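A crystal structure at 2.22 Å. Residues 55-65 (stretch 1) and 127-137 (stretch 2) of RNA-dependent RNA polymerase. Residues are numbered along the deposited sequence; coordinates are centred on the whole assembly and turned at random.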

ATOM      1  N   THR A  55     -15.255  -9.519  18.186  1.00 23.82           N
ATOM      2  CA  THR A  55     -16.424  -9.187  17.373  1.00 21.74           C
ATOM      3  C   THR A  55     -16.018  -8.354  16.159  1.00 26.43           C
ATOM      4  O   THR A  55     -16.553  -8.521  15.059  1.00 25.11           O
ATOM      5  N   VAL A  56     -15.050  -7.465  16.340  1.00 23.10           N
ATOM      6  CA  VAL A  56     -14.535  -6.694  15.215  1.00 22.64           C
ATOM      7  C   VAL A  56     -13.875  -7.633  14.206  1.00 26.26           C
ATOM      8  O   VAL A  56     -14.112  -7.550  12.998  1.00 23.18           O
ATOM      9  N   LYS A  57     -13.022  -8.542  14.691  1.00 18.80           N
ATOM     10  CA  LYS A  57     -12.407  -9.491  13.797  1.00 19.70           C
ATOM     11  C   LYS A  57     -13.485 -10.314  13.064  1.00 27.82           C
ATOM     12  O   LYS A  57     -13.421 -10.491  11.842  1.00 23.41           O
ATOM     13  N   GLY A  58     -14.454 -10.853  13.821  1.00 24.85           N
ATOM     14  CA  GLY A  58     -15.532 -11.643  13.227  1.00 24.16           C
ATOM     15  C   GLY A  58     -16.311 -10.839  12.193  1.00 25.31           C
ATOM     16  O   GLY A  58     -16.730 -11.370  11.169  1.00 24.49           O
ATOM     17  N   THR A  59     -16.471  -9.532  12.426  1.00 23.35           N
ATOM     18  CA  THR A  59     -17.143  -8.682  11.454  1.00 20.18           C
ATOM     19  C   THR A  59     -16.355  -8.615  10.160  1.00 23.78           C
ATOM     20  O   THR A  59     -16.912  -8.806   9.072  1.00 29.19           O
ATOM     21  N   ALA A  60     -15.047  -8.411  10.267  1.00 22.11           N
ATOM     22  CA  ALA A  60     -14.214  -8.279   9.088  1.00 18.55           C
ATOM     23  C   ALA A  60     -14.221  -9.561   8.284  1.00 18.72           C
ATOM     24  O   ALA A  60     -14.460  -9.539   7.076  1.00 23.70           O
ATOM     25  N   LEU A  61     -14.037 -10.701   8.945  1.00 22.13           N
ATOM     26  CA  LEU A  61     -13.959 -11.964   8.213  1.00 24.60           C
ATOM     27  C   LEU A  61     -15.330 -12.378   7.663  1.00 28.08           C
ATOM     28  O   LEU A  61     -15.419 -12.965   6.564  1.00 23.67           O
ATOM     29  N   GLY A  62     -16.412 -12.122   8.402  1.00 23.64           N
ATOM     30  CA  GLY A  62     -17.729 -12.470   7.862  1.00 27.97           C
ATOM     31  C   GLY A  62     -18.041 -11.635   6.630  1.00 30.11           C
ATOM     32  O   GLY A  62     -18.577 -12.134   5.643  1.00 28.29           O
ATOM     33  N   TYR A  63     -17.675 -10.345   6.676  1.00 29.22           N
ATOM     34  CA  TYR A  63     -17.783  -9.494   5.505  1.00 27.50           C
ATOM     35  C   TYR A  63     -17.000 -10.074   4.329  1.00 27.42           C
ATOM     36  O   TYR A  63     -17.488 -10.058   3.179  1.00 22.91           O
ATOM     37  N   ALA A  64     -15.765 -10.532   4.575  1.00 21.06           N
ATOM     38  CA  ALA A  64     -14.976 -11.075   3.470  1.00 26.86           C
ATOM     39  C   ALA A  64     -15.624 -12.322   2.846  1.00 23.46           C
ATOM     40  O   ALA A  64     -15.594 -12.488   1.625  1.00 29.62           O
ATOM     41  N   ARG A  65     -16.220 -13.208   3.659  1.00 27.95           N
ATOM     42  CA  ARG A  65     -16.890 -14.402   3.130  1.00 31.22           C
ATOM     43  C   ARG A  65     -18.001 -14.019   2.159  1.00 34.95           C
ATOM     44  O   ARG A  65     -18.236 -14.693   1.154  1.00 32.80           O
ATOM     45  N   ASP A 127      -5.786  -4.676   5.394  1.00 25.27           N
ATOM     46  CA  ASP A 127      -6.734  -5.503   4.630  1.00 29.25           C
ATOM     47  C   ASP A 127      -8.063  -5.551   5.352  1.00 28.03           C
ATOM     48  O   ASP A 127      -9.121  -5.494   4.731  1.00 28.01           O
ATOM     49  N   GLU A 128      -8.028  -5.589   6.671  1.00 23.04           N
ATOM     50  CA  GLU A 128      -9.267  -5.634   7.433  1.00 22.11           C
ATOM     51  C   GLU A 128      -9.851  -4.233   7.681  1.00 24.13           C
ATOM     52  O   GLU A 128     -11.081  -4.115   7.773  1.00 25.75           O
ATOM     53  N   ALA A 129      -9.028  -3.165   7.762  1.00 19.09           N
ATOM     54  CA  ALA A 129      -9.593  -1.807   7.750  1.00 27.45           C
ATOM     55  C   ALA A 129     -10.530  -1.615   6.548  1.00 24.26           C
ATOM     56  O   ALA A 129     -11.615  -1.042   6.673  1.00 24.82           O
ATOM     57  N   GLU A 130     -10.120  -2.069   5.378  1.00 23.14           N
ATOM     58  CA  GLU A 130     -10.968  -1.927   4.219  1.00 26.01           C
ATOM     59  C   GLU A 130     -12.292  -2.667   4.415  1.00 29.62           C
ATOM     60  O   GLU A 130     -13.364  -2.177   4.017  1.00 25.73           O
ATOM     61  N   MET A 131     -12.239  -3.864   5.003  1.00 23.00           N
ATOM     62  CA  MET A 131     -13.447  -4.670   5.171  1.00 22.62           C
ATOM     63  C   MET A 131     -14.395  -3.997   6.146  1.00 25.58           C
ATOM     64  O   MET A 131     -15.602  -3.892   5.885  1.00 28.08           O
ATOM     65  N   LEU A 132     -13.842  -3.548   7.290  1.00 23.12           N
ATOM     66  CA  LEU A 132     -14.638  -2.936   8.335  1.00 20.35           C
ATOM     67  C   LEU A 132     -15.302  -1.668   7.828  1.00 23.74           C
ATOM     68  O   LEU A 132     -16.456  -1.399   8.162  1.00 23.42           O
ATOM     69  N   ALA A 133     -14.576  -0.863   7.030  1.00 23.13           N
ATOM     70  CA  ALA A 133     -15.137   0.383   6.529  1.00 28.26           C
ATOM     71  C   ALA A 133     -16.372   0.111   5.672  1.00 25.69           C
ATOM     72  O   ALA A 133     -17.412   0.764   5.844  1.00 22.12           O
ATOM     73  N   SER A 134     -16.294  -0.900   4.795  1.00 24.98           N
ATOM     74  CA  SER A 134     -17.447  -1.261   3.982  1.00 27.45           C
ATOM     75  C   SER A 134     -18.493  -1.992   4.809  1.00 27.40           C
ATOM     76  O   SER A 134     -19.691  -1.725   4.679  1.00 30.19           O
ATOM     77  N   ALA A 135     -18.068  -2.959   5.634  1.00 27.30           N
ATOM     78  CA  ALA A 135     -19.057  -3.722   6.401  1.00 25.22           C
ATOM     79  C   ALA A 135     -19.900  -2.793   7.258  1.00 24.20           C
ATOM     80  O   ALA A 135     -21.112  -2.950   7.333  1.00 29.57           O
ATOM     81  N   LEU A 136     -19.274  -1.820   7.937  1.00 27.50           N
ATOM     82  CA  LEU A 136     -20.023  -1.013   8.906  1.00 27.79           C
ATOM     83  C   LEU A 136     -20.433   0.335   8.343  1.00 28.00           C
ATOM     84  O   LEU A 136     -21.064   1.102   9.056  1.00 26.08           O
ATOM     85  N   ASN A 137     -20.087   0.643   7.085  1.00 23.28           N
ATOM     86  CA  ASN A 137     -20.378   1.953   6.472  1.00 29.97           C
ATOM     87  C   ASN A 137     -19.758   3.115   7.262  1.00 28.11           C
ATOM     88  O   ASN A 137     -20.432   4.090   7.579  1.00 28.70           O
TER

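The two stretches are helices that cross almost at right angles: their N-to-C directions differ by 82°, and their axes approach to 8.5 Å. Such a crossing brings only a short length of each helix together, and the contact is compact, burying 507 Å² with both sides summed. The backbones come nearest at A60 and M131, whose CA atoms lie 5.4 Å apart, and A60 fills this place with a methyl. Its CB points sideways to the other helix and sits 4.2 Å from M131 CB, 4.1 Å from L132 CD2 and 4.1 Å from E128 CG, so one small bump occupies the hollow bounded by these three side chains.

M131 wraps past this point. With chi1 at m and chi2 and chi3 both at t, its chain is extended, and the sulfur reaches along stretch 1: M131 SD is 3.6 Å from A60 O and 3.9 Å from A64 CB. The small side chain of A64, one helical turn beyond A60, gives the sulfur a shallow seat.

L132 reaches the other flank of A60. Its CA-to-CB bond points sideways, but the m, t rotamer carries its end nearer to stretch 1. There L132 CD1 is closest to V56 CG1, at 3.6 Å; L132 CD2 also lies 4.0 Å from V56 CG1, 4.0 Å from T59 CG2 and 4.1 Å from A60 CB. The branched end is therefore received by V56, T59 and A60. V56 adopts rotamer t, which brings its CG1 to this contact.

T59 points toward stretch 2, and its m rotamer separates its two functions. The hydroxyl turns back to its own helix, where T59 OG1 donates a hydrogen bond to T55 O at 2.6 Å; the methyl is left to face the partner. T59 CG2 is 4.1 Å from A135 CB and 4.1 Å from L136 CD2, in addition to its approach to L132, so it fits among three apolar side chains.

The largest bump is Y63, which has 93 Å² covered by stretch 2. Its CB also points toward that stretch, and chi1 at t with chi2 at -93° sets the ring across the second helix, its CD1-to-CD2 width running roughly along the helix axis. Y63 CD1 is 3.7 Å from M131 CB and Y63 CD2 is 3.6 Å from A135 CB, so the two sides of the ring rest against residues one turn apart. One ring face is covered by M131 O and A135 N, backbone atoms already paired with each other in a 2.6 Å hydrogen bond. At the tip, Y63 OH comes to 3.2 Å from S134 CB, a close contact with carbon; S134 points toward stretch 1 with chi1 at m.

No hydrogen bond crosses between the stretches, so shape and apolar contact dominate the fit. E128 OE1 is hydrogen-bonded elsewhere in the structure and E128 OE2 to a residue adjoining one of the stretches, and its CG borders A60. G58 and G62 present no side chain and make no contact here.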

ATOM      1  CB  THR A  55     -17.412  -8.447  18.247  1.00 21.20           C
ATOM      2  OG1 THR A  55     -17.745  -9.290  19.356  1.00 25.65           O
ATOM      3  CG2 THR A  55     -18.682  -8.021  17.486  1.00 22.68           C
ATOM      4  CB  VAL A  56     -13.547  -5.612  15.726  1.00 22.14           C
ATOM      5  CG1 VAL A  56     -12.806  -5.000  14.526  1.00 15.13           C
ATOM      6  CG2 VAL A  56     -14.314  -4.528  16.511  1.00 16.94           C
ATOM      7  CB  LYS A  57     -11.485 -10.408  14.585  1.00 20.21           C
ATOM      8  CG  LYS A  57     -10.743 -11.445  13.709  1.00 19.28           C
ATOM      9  CD  LYS A  57      -9.630 -12.187  14.534  1.00 21.22           C
ATOM     10  CE  LYS A  57      -8.908 -13.224  13.604  1.00 24.78           C
ATOM     11  NZ  LYS A  57      -7.931 -14.161  14.259  1.00 25.61           N
ATOM     12  CB  THR A  59     -17.360  -7.305  12.058  1.00 22.36           C
ATOM     13  OG1 THR A  59     -18.154  -7.487  13.239  1.00 29.47           O
ATOM     14  CG2 THR A  59     -18.071  -6.336  11.061  1.00 18.90           C
ATOM     15  CB  ALA A  60     -12.779  -7.905   9.488  1.00 16.55           C
ATOM     16  CB  LEU A  61     -13.405 -13.065   9.104  1.00 27.50           C
ATOM     17  CG  LEU A  61     -11.881 -13.206   9.250  1.00 32.01           C
ATOM     18  CD1 LEU A  61     -11.195 -11.878   9.402  1.00 34.87           C
ATOM     19  CD2 LEU A  61     -11.561 -14.087  10.459  1.00 31.79           C
ATOM     20  CB  TYR A  63     -17.303  -8.061   5.841  1.00 29.01           C
ATOM     21  CG  TYR A  63     -17.320  -7.161   4.631  1.00 25.78           C
ATOM     22  CD1 TYR A  63     -16.163  -7.003   3.838  1.00 20.84           C
ATOM     23  CD2 TYR A  63     -18.498  -6.555   4.223  1.00 26.95           C
ATOM     24  CE1 TYR A  63     -16.180  -6.225   2.676  1.00 26.11           C
ATOM     25  CE2 TYR A  63     -18.533  -5.776   3.055  1.00 30.28           C
ATOM     26  CZ  TYR A  63     -17.351  -5.609   2.300  1.00 31.87           C
ATOM     27  OH  TYR A  63     -17.378  -4.840   1.139  1.00 35.94           O
ATOM     28  CB  ALA A  64     -13.571 -11.390   3.944  1.00 23.69           C
ATOM     29  CB  ARG A  65     -17.488 -15.249   4.259  1.00 36.00           C
ATOM     30  CG  ARG A  65     -16.476 -15.960   5.149  1.00 47.47           C
ATOM     31  CD  ARG A  65     -17.107 -16.998   6.131  1.00 51.40           C
ATOM     32  NE  ARG A  65     -16.116 -17.388   7.139  1.00 56.28           N
ATOM     33  CZ  ARG A  65     -15.948 -16.765   8.313  1.00 58.50           C
ATOM     34  NH1 ARG A  65     -16.746 -15.751   8.655  1.00 48.98           N
ATOM     35  NH2 ARG A  65     -15.000 -17.171   9.167  1.00 58.09           N
ATOM     36  CB  ASP A 127      -6.215  -6.923   4.440  1.00 33.56           C
ATOM     37  CG  ASP A 127      -5.084  -7.032   3.407  1.00 43.40           C
ATOM     38  OD1 ASP A 127      -4.667  -6.031   2.744  1.00 45.33           O
ATOM     39  OD2 ASP A 127      -4.606  -8.179   3.279  1.00 50.26           O
ATOM     40  CB  GLU A 128      -9.056  -6.385   8.751  1.00 22.94           C
ATOM     41  CG  GLU A 128      -8.827  -7.912   8.545  1.00 20.90           C
ATOM     42  CD  GLU A 128      -7.408  -8.243   8.093  1.00 35.62           C
ATOM     43  OE1 GLU A 128      -7.254  -9.285   7.378  1.00 25.09           O
ATOM     44  OE2 GLU A 128      -6.454  -7.475   8.463  1.00 25.39           O
ATOM     45  CB  ALA A 129      -8.483  -0.744   7.710  1.00 18.68           C
ATOM     46  CB  GLU A 130     -10.214  -2.451   3.003  1.00 23.87           C
ATOM     47  CG  GLU A 130     -11.048  -2.599   1.789  1.00 27.74           C
ATOM     48  CD  GLU A 130     -10.242  -2.992   0.539  1.00 36.42           C
ATOM     49  OE1 GLU A 130      -9.179  -3.678   0.654  1.00 32.00           O
ATOM     50  OE2 GLU A 130     -10.680  -2.546  -0.581  1.00 39.28           O
ATOM     51  CB  MET A 131     -13.045  -6.054   5.677  1.00 22.44           C
ATOM     52  CG  MET A 131     -12.178  -6.839   4.615  1.00 25.53           C
ATOM     53  SD  MET A 131     -11.581  -8.356   5.344  1.00 26.61           S
ATOM     54  CE  MET A 131     -10.341  -8.894   4.067  1.00 25.72           C
ATOM     55  CB  LEU A 132     -13.728  -2.606   9.514  1.00 19.52           C
ATOM     56  CG  LEU A 132     -13.261  -3.855  10.258  1.00 18.50           C
ATOM     57  CD1 LEU A 132     -12.174  -3.436  11.311  1.00 18.10           C
ATOM     58  CD2 LEU A 132     -14.531  -4.439  10.938  1.00 18.97           C
ATOM     59  CB  ALA A 133     -14.090   1.151   5.717  1.00 26.51           C
ATOM     60  CB  SER A 134     -17.011  -2.125   2.800  1.00 25.11           C
ATOM     61  OG  SER A 134     -16.122  -1.409   1.961  1.00 37.14           O
ATOM     62  CB  ALA A 135     -18.363  -4.753   7.311  1.00 26.19           C
ATOM     63  CB  LEU A 136     -19.212  -0.791  10.189  1.00 21.54           C
ATOM     64  CG  LEU A 136     -18.753  -2.089  10.827  1.00 24.55           C
ATOM     65  CD1 LEU A 136     -17.627  -1.854  11.839  1.00 19.81           C
ATOM     66  CD2 LEU A 136     -19.974  -2.754  11.487  1.00 22.16           C
ATOM     67  CB  ASN A 137     -21.894   2.163   6.316  1.00 31.16           C
ATOM     68  CG  ASN A 137     -22.209   3.359   5.464  1.00 41.31           C
ATOM     69  OD1 ASN A 137     -21.386   3.767   4.617  1.00 49.42           O
ATOM     70  ND2 ASN A 137     -23.390   3.935   5.658  1.00 42.98           N
TER